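Long-range contact in L-ornithine N(5)-monooxygenase (Pseudomonas aeruginosa, PDB 3S5W), which uses FAD, NADPH and oxygen to hydroxylate the side-chain nitrogen of L-ornithine, the first step in making hydroxamate siderophores such as pyoverdin: residues 198-211 with 365-377. Numbering follows the deposited sequence.
Sequences FRALKGDGRVFHHS and TYDAVILATGYER. With NAP (NADP nicotinamide-adenine-dinucleotide phosphate), chain F.
Val-207, Phe-208 and His-209 pair in parallel with Val-369, Ile-370 and Leu-371, which makes 207-209 an outermost strand of the five-stranded parallel sheet of the Rossmann-type NADPH-binding domain, beside 368-371. Four backbone hydrogen bonds set the register, from Val-369 N to Arg-206 O (2.7 Å) through to His-210 N on Leu-371 O.

On one face, Leu-371 divides its two methyls: CD1 meets Val-207 CG1, while CD2 sits over one face of the Phe-198 ring, 3.8 Å from its centroid, in a CH-pi contact. Val-369 CG1 reaches the same ring at CE1 (3.9 Å). On the other face Phe-208 and Ile-370 run side by side. CG of Phe-208 lies between its backbone N and carbonyl carbon (chi1 53°), which brings CZ within 3.6 Å of Ile-370 CG1; the ring also stacks on His-216.

Past the strand ends the chain turns into the cofactor site, where Thr-373 and Gly-374 line the NADP. His-209 extends with CG anti to its own N (chi1 -179°) and presents its ring edge to the face of Tyr-375, planes at 79°, with NE2 3.7 Å from Tyr-375 CZ. The tyrosine also touches FAD; its buried OH has no hydrogen-bond partner in the model and lies 3.3 Å from Ser-211 CB.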
loop_
_atom_site.group_PDB
_atom_site.type_symbol
_atom_site.label_atom_id
_atom_site.label_comp_id
_atom_site.label_asym_id
_atom_site.label_seq_id
_atom_site.Cartn_x
_atom_site.Cartn_y
_atom_site.Cartn_z
ATOM N N PHE A 198 -5.579 -12.817 16.720
ATOM C CA PHE A 198 -4.134 -12.995 16.623
ATOM C C PHE A 198 -3.354 -11.953 17.390
ATOM O O PHE A 198 -2.131 -12.053 17.440
ATOM C CB PHE A 198 -3.677 -13.018 15.159
ATOM C CG PHE A 198 -4.093 -14.256 14.464
ATOM C CD1 PHE A 198 -3.389 -15.436 14.670
ATOM C CD2 PHE A 198 -5.207 -14.253 13.649
ATOM C CE1 PHE A 198 -3.776 -16.600 14.065
ATOM C CE2 PHE A 198 -5.608 -15.408 13.014
ATOM C CZ PHE A 198 -4.887 -16.595 13.230
ATOM N N ARG A 199 -4.023 -10.959 17.986
ATOM C CA ARG A 199 -3.312 -9.848 18.665
ATOM C C ARG A 199 -2.460 -10.291 19.862
ATOM O O ARG A 199 -1.361 -9.739 20.116
ATOM C CB ARG A 199 -4.288 -8.718 19.021
ATOM C CG ARG A 199 -4.772 -7.999 17.764
ATOM C CD ARG A 199 -5.950 -7.090 17.960
ATOM N NE ARG A 199 -6.573 -6.787 16.662
ATOM C CZ ARG A 199 -7.616 -5.990 16.496
ATOM N NH1 ARG A 199 -8.176 -5.385 17.540
ATOM N NH2 ARG A 199 -8.098 -5.795 15.282
ATOM N N ALA A 200 -2.957 -11.299 20.579
ATOM C CA ALA A 200 -2.252 -11.900 21.735
ATOM C C ALA A 200 -0.957 -12.594 21.326
ATOM O O ALA A 200 -0.099 -12.865 22.165
ATOM C CB ALA A 200 -3.127 -12.881 22.447
ATOM N N LEU A 201 -0.828 -12.897 20.036
ATOM C CA LEU A 201 0.327 -13.626 19.540
ATOM C C LEU A 201 1.371 -12.696 18.936
ATOM O O LEU A 201 2.353 -13.185 18.345
ATOM C CB LEU A 201 -0.101 -14.732 18.543
ATOM C CG LEU A 201 -0.665 -16.029 19.134
ATOM C CD1 LEU A 201 -1.530 -16.816 18.142
ATOM C CD2 LEU A 201 0.477 -16.911 19.616
ATOM N N LYS A 202 1.175 -11.381 19.081
ATOM C CA LYS A 202 2.173 -10.399 18.664
ATOM C C LYS A 202 3.490 -10.783 19.332
ATOM O O LYS A 202 3.523 -11.078 20.531
ATOM C CB LYS A 202 1.762 -8.961 19.060
ATOM C CG LYS A 202 2.824 -7.875 18.737
ATOM C CD LYS A 202 2.371 -6.442 19.091
ATOM C CE LYS A 202 2.133 -6.267 20.598
ATOM N NZ LYS A 202 1.343 -5.029 20.902
ATOM N N GLY A 203 4.563 -10.825 18.562
ATOM C CA GLY A 203 5.849 -11.164 19.161
ATOM C C GLY A 203 6.220 -12.618 19.036
ATOM O O GLY A 203 7.383 -12.974 19.243
ATOM N N ASP A 204 5.243 -13.468 18.704
ATOM C CA ASP A 204 5.533 -14.852 18.374
ATOM C C ASP A 204 5.908 -14.892 16.882
ATOM O O ASP A 204 5.072 -14.595 16.011
ATOM C CB ASP A 204 4.325 -15.758 18.668
ATOM C CG ASP A 204 4.678 -17.237 18.669
ATOM O OD1 ASP A 204 5.368 -17.725 17.739
ATOM O OD2 ASP A 204 4.235 -17.946 19.596
ATOM N N GLY A 205 7.161 -15.248 16.613
ATOM C CA GLY A 205 7.723 -15.245 15.247
ATOM C C GLY A 205 7.036 -16.195 14.255
ATOM O O GLY A 205 7.211 -16.064 13.038
ATOM N N ARG A 206 6.300 -17.171 14.786
ATOM C CA ARG A 206 5.514 -18.135 13.979
ATOM C C ARG A 206 4.253 -17.537 13.312
ATOM O O ARG A 206 3.648 -18.168 12.448
ATOM C CB ARG A 206 5.125 -19.341 14.849
ATOM C CG ARG A 206 6.378 -20.109 15.307
ATOM C CD ARG A 206 6.061 -21.177 16.314
ATOM N NE ARG A 206 5.499 -20.637 17.557
ATOM C CZ ARG A 206 5.192 -21.396 18.607
ATOM N NH1 ARG A 206 5.428 -22.707 18.555
ATOM N NH2 ARG A 206 4.654 -20.859 19.696
ATOM N N VAL A 207 3.846 -16.356 13.763
ATOM C CA VAL A 207 2.685 -15.654 13.223
ATOM C C VAL A 207 3.156 -14.335 12.654
ATOM O O VAL A 207 3.809 -13.552 13.347
ATOM C CB VAL A 207 1.601 -15.407 14.323
ATOM C CG1 VAL A 207 0.372 -14.680 13.741
ATOM C CG2 VAL A 207 1.166 -16.739 14.932
ATOM N N PHE A 208 2.875 -14.089 11.389
ATOM C CA PHE A 208 3.339 -12.857 10.760
ATOM C C PHE A 208 2.432 -12.420 9.655
ATOM O O PHE A 208 1.803 -13.260 9.016
ATOM C CB PHE A 208 4.792 -12.995 10.231
ATOM C CG PHE A 208 5.025 -14.175 9.325
ATOM C CD1 PHE A 208 5.341 -15.434 9.844
ATOM C CD2 PHE A 208 4.977 -14.023 7.951
ATOM C CE1 PHE A 208 5.594 -16.514 9.000
ATOM C CE2 PHE A 208 5.229 -15.105 7.099
ATOM C CZ PHE A 208 5.545 -16.340 7.617
ATOM N N HIS A 209 2.367 -11.116 9.447
ATOM C CA HIS A 209 1.540 -10.530 8.391
ATOM C C HIS A 209 2.265 -10.691 7.046
ATOM O O HIS A 209 3.519 -10.714 6.989
ATOM C CB HIS A 209 1.220 -9.051 8.706
ATOM C CG HIS A 209 0.346 -8.376 7.693
ATOM N ND1 HIS A 209 -1.037 -8.352 7.776
ATOM C CD2 HIS A 209 0.661 -7.667 6.590
ATOM C CE1 HIS A 209 -1.529 -7.658 6.761
ATOM N NE2 HIS A 209 -0.515 -7.217 6.041
ATOM N N HIS A 210 1.471 -10.846 5.985
ATOM C CA HIS A 210 2.014 -11.074 4.649
ATOM C C HIS A 210 3.033 -9.985 4.257
ATOM O O HIS A 210 3.948 -10.269 3.484
ATOM C CB HIS A 210 0.886 -11.138 3.612
ATOM C CG HIS A 210 1.374 -11.271 2.203
ATOM N ND1 HIS A 210 1.412 -10.204 1.329
ATOM C CD2 HIS A 210 1.843 -12.341 1.517
ATOM C CE1 HIS A 210 1.879 -10.615 0.158
ATOM N NE2 HIS A 210 2.157 -11.901 0.250
ATOM N N SER A 211 2.858 -8.758 4.760
ATOM C CA SER A 211 3.800 -7.653 4.499
ATOM C C SER A 211 5.248 -7.995 4.914
ATOM O O SER A 211 6.176 -7.358 4.434
ATOM C CB SER A 211 3.345 -6.350 5.193
ATOM O OG SER A 211 3.317 -6.564 6.616
ATOM N N THR A 365 -3.004 -27.696 14.182
ATOM C CA THR A 365 -1.758 -27.067 14.627
ATOM C C THR A 365 -0.803 -26.819 13.459
ATOM O O THR A 365 -0.554 -27.730 12.644
ATOM C CB THR A 365 -1.083 -27.919 15.732
ATOM O OG1 THR A 365 -1.969 -27.995 16.852
ATOM C CG2 THR A 365 0.237 -27.283 16.218
ATOM N N TYR A 366 -0.267 -25.596 13.406
ATOM C CA TYR A 366 0.571 -25.129 12.298
ATOM C C TYR A 366 1.941 -24.721 12.807
ATOM O O TYR A 366 2.070 -24.242 13.934
ATOM C CB TYR A 366 -0.105 -23.940 11.600
ATOM C CG TYR A 366 -1.427 -24.349 10.970
ATOM C CD1 TYR A 366 -1.473 -24.947 9.696
ATOM C CD2 TYR A 366 -2.614 -24.171 11.651
ATOM C CE1 TYR A 366 -2.694 -25.342 9.131
ATOM C CE2 TYR A 366 -3.825 -24.561 11.102
ATOM C CZ TYR A 366 -3.869 -25.148 9.856
ATOM O OH TYR A 366 -5.106 -25.530 9.345
ATOM N N ASP A 367 2.933 -24.864 11.937
ATOM C CA ASP A 367 4.291 -24.452 12.198
ATOM C C ASP A 367 4.416 -22.938 12.049
ATOM O O ASP A 367 5.246 -22.309 12.706
ATOM C CB ASP A 367 5.249 -25.174 11.243
ATOM C CG ASP A 367 5.340 -26.667 11.529
ATOM O OD1 ASP A 367 4.853 -27.495 10.722
ATOM O OD2 ASP A 367 5.889 -27.022 12.580
ATOM N N ALA A 368 3.570 -22.361 11.186
ATOM C CA ALA A 368 3.529 -20.928 10.937
ATOM C C ALA A 368 2.126 -20.502 10.486
ATOM O O ALA A 368 1.343 -21.321 9.950
ATOM C CB ALA A 368 4.599 -20.522 9.889
ATOM N N VAL A 369 1.785 -19.257 10.761
ATOM C CA VAL A 369 0.524 -18.682 10.323
ATOM C C VAL A 369 0.822 -17.337 9.626
ATOM O O VAL A 369 1.374 -16.404 10.229
ATOM C CB VAL A 369 -0.504 -18.488 11.471
ATOM C CG1 VAL A 369 -1.798 -17.856 10.957
ATOM C CG2 VAL A 369 -0.754 -19.806 12.240
ATOM N N ILE A 370 0.442 -17.248 8.357
ATOM C CA ILE A 370 0.596 -16.024 7.595
ATOM C C ILE A 370 -0.759 -15.308 7.571
ATOM O O ILE A 370 -1.778 -15.870 7.144
ATOM C CB ILE A 370 1.096 -16.319 6.143
ATOM C CG1 ILE A 370 2.366 -17.203 6.191
ATOM C CG2 ILE A 370 1.219 -15.019 5.301
ATOM C CD1 ILE A 370 2.874 -17.661 4.781
ATOM N N LEU A 371 -0.753 -14.068 8.023
ATOM C CA LEU A 371 -1.934 -13.210 7.999
ATOM C C LEU A 371 -1.935 -12.391 6.705
ATOM O O LEU A 371 -1.248 -11.400 6.594
ATOM C CB LEU A 371 -1.948 -12.294 9.234
ATOM C CG LEU A 371 -1.813 -13.038 10.568
ATOM C CD1 LEU A 371 -1.789 -12.015 11.761
ATOM C CD2 LEU A 371 -2.944 -14.003 10.728
ATOM N N ALA A 372 -2.701 -12.842 5.710
ATOM C CA ALA A 372 -2.786 -12.137 4.430
ATOM C C ALA A 372 -4.089 -11.344 4.462
ATOM O O ALA A 372 -4.999 -11.522 3.619
ATOM C CB ALA A 372 -2.744 -13.166 3.273
ATOM N N THR A 373 -4.171 -10.450 5.449
ATOM C CA THR A 373 -5.454 -9.867 5.883
ATOM C C THR A 373 -5.536 -8.386 5.541
ATOM O O THR A 373 -6.459 -7.666 5.993
ATOM C CB THR A 373 -5.706 -10.131 7.410
ATOM O OG1 THR A 373 -4.497 -9.871 8.126
ATOM C CG2 THR A 373 -6.066 -11.604 7.653
ATOM N N GLY A 374 -4.572 -7.902 4.747
ATOM C CA GLY A 374 -4.685 -6.534 4.211
ATOM C C GLY A 374 -4.289 -5.435 5.185
ATOM O O GLY A 374 -3.538 -5.675 6.106
ATOM N N TYR A 375 -4.782 -4.217 4.953
ATOM C CA TYR A 375 -4.201 -3.018 5.606
ATOM C C TYR A 375 -5.331 -2.118 6.032
ATOM O O TYR A 375 -6.419 -2.165 5.448
ATOM C CB TYR A 375 -3.238 -2.240 4.657
ATOM C CG TYR A 375 -2.084 -3.076 4.199
ATOM C CD1 TYR A 375 -2.267 -4.039 3.196
ATOM C CD2 TYR A 375 -0.824 -2.976 4.797
ATOM C CE1 TYR A 375 -1.223 -4.868 2.794
ATOM C CE2 TYR A 375 0.239 -3.804 4.386
ATOM C CZ TYR A 375 0.022 -4.722 3.382
ATOM O OH TYR A 375 1.028 -5.534 2.990
ATOM N N GLU A 376 -5.073 -1.332 7.072
ATOM C CA GLU A 376 -5.950 -0.238 7.467
ATOM C C GLU A 376 -5.287 1.068 7.097
ATOM O O GLU A 376 -4.040 1.159 7.070
ATOM C CB GLU A 376 -6.214 -0.288 8.979
ATOM C CG GLU A 376 -6.970 -1.541 9.352
ATOM C CD GLU A 376 -7.100 -1.756 10.837
ATOM O OE1 GLU A 376 -8.087 -2.399 11.231
ATOM O OE2 GLU A 376 -6.227 -1.309 11.618
ATOM N N ARG A 377 -6.112 2.082 6.854
ATOM C CA ARG A 377 -5.641 3.440 6.607
ATOM C C ARG A 377 -6.195 4.399 7.652
ATOM O O ARG A 377 -7.315 4.885 7.527
ATOM C CB ARG A 377 -6.065 3.885 5.210
ATOM C CG ARG A 377 -5.414 3.078 4.116
ATOM C CD ARG A 377 -4.053 3.633 3.811
ATOM N NE ARG A 377 -3.401 2.871 2.765
ATOM C CZ ARG A 377 -2.737 3.419 1.759
ATOM N NH1 ARG A 377 -2.704 4.718 1.620
ATOM N NH2 ARG A 377 -2.155 2.661 0.854
HETATM P PA NAP F . -7.697 -7.324 0.901
HETATM O O1A NAP F . -8.210 -7.317 -0.474
HETATM O O2A NAP F . -8.257 -6.298 1.759
HETATM O O5B NAP F . -7.842 -8.814 1.425
HETATM C C5B NAP F . -7.956 -8.984 2.788
HETATM C C4B NAP F . -8.304 -10.450 2.944
HETATM O O4B NAP F . -8.178 -10.674 4.320
HETATM C C3B NAP F . -9.760 -10.720 2.543
HETATM O O3B NAP F . -9.786 -12.067 2.088
HETATM C C2B NAP F . -10.450 -10.596 3.912
HETATM O O2B NAP F . -11.570 -11.429 4.001
HETATM C C1B NAP F . -9.374 -11.151 4.877
HETATM N N9A NAP F . -9.612 -10.633 6.234
HETATM C C8A NAP F . -9.568 -9.316 6.641
HETATM N N7A NAP F . -9.860 -9.247 7.959
HETATM C C5A NAP F . -10.115 -10.495 8.385
HETATM C C6A NAP F . -10.490 -11.001 9.631
HETATM N N6A NAP F . -10.676 -10.183 10.661
HETATM N N1A NAP F . -10.687 -12.344 9.759
HETATM C C2A NAP F . -10.521 -13.213 8.715
HETATM N N3A NAP F . -10.150 -12.717 7.471
HETATM C C4A NAP F . -9.971 -11.381 7.315
HETATM O O3 NAP F . -6.083 -7.269 0.926
HETATM P PN NAP F . -4.910 -7.869 -0.043
HETATM O O1N NAP F . -3.625 -7.569 0.671
HETATM O O2N NAP F . -5.161 -9.288 -0.459
HETATM O O5D NAP F . -5.123 -6.829 -1.253
HETATM C C5D NAP F . -5.178 -7.047 -2.647
HETATM C C4D NAP F . -4.550 -5.748 -3.142
HETATM O O4D NAP F . -3.820 -5.825 -4.336
HETATM C C3D NAP F . -5.467 -4.563 -3.399
HETATM O O3D NAP F . -6.150 -4.159 -2.237
HETATM C C2D NAP F . -4.431 -3.570 -3.951
HETATM O O2D NAP F . -3.811 -2.702 -3.011
HETATM C C1D NAP F . -3.365 -4.495 -4.554
HETATM P P2B NAP F . -13.096 -10.902 3.871
HETATM O O1X NAP F . -13.860 -12.060 4.501
HETATM O O2X NAP F . -13.286 -10.739 2.375
HETATM O O3X NAP F . -13.224 -9.581 4.587
#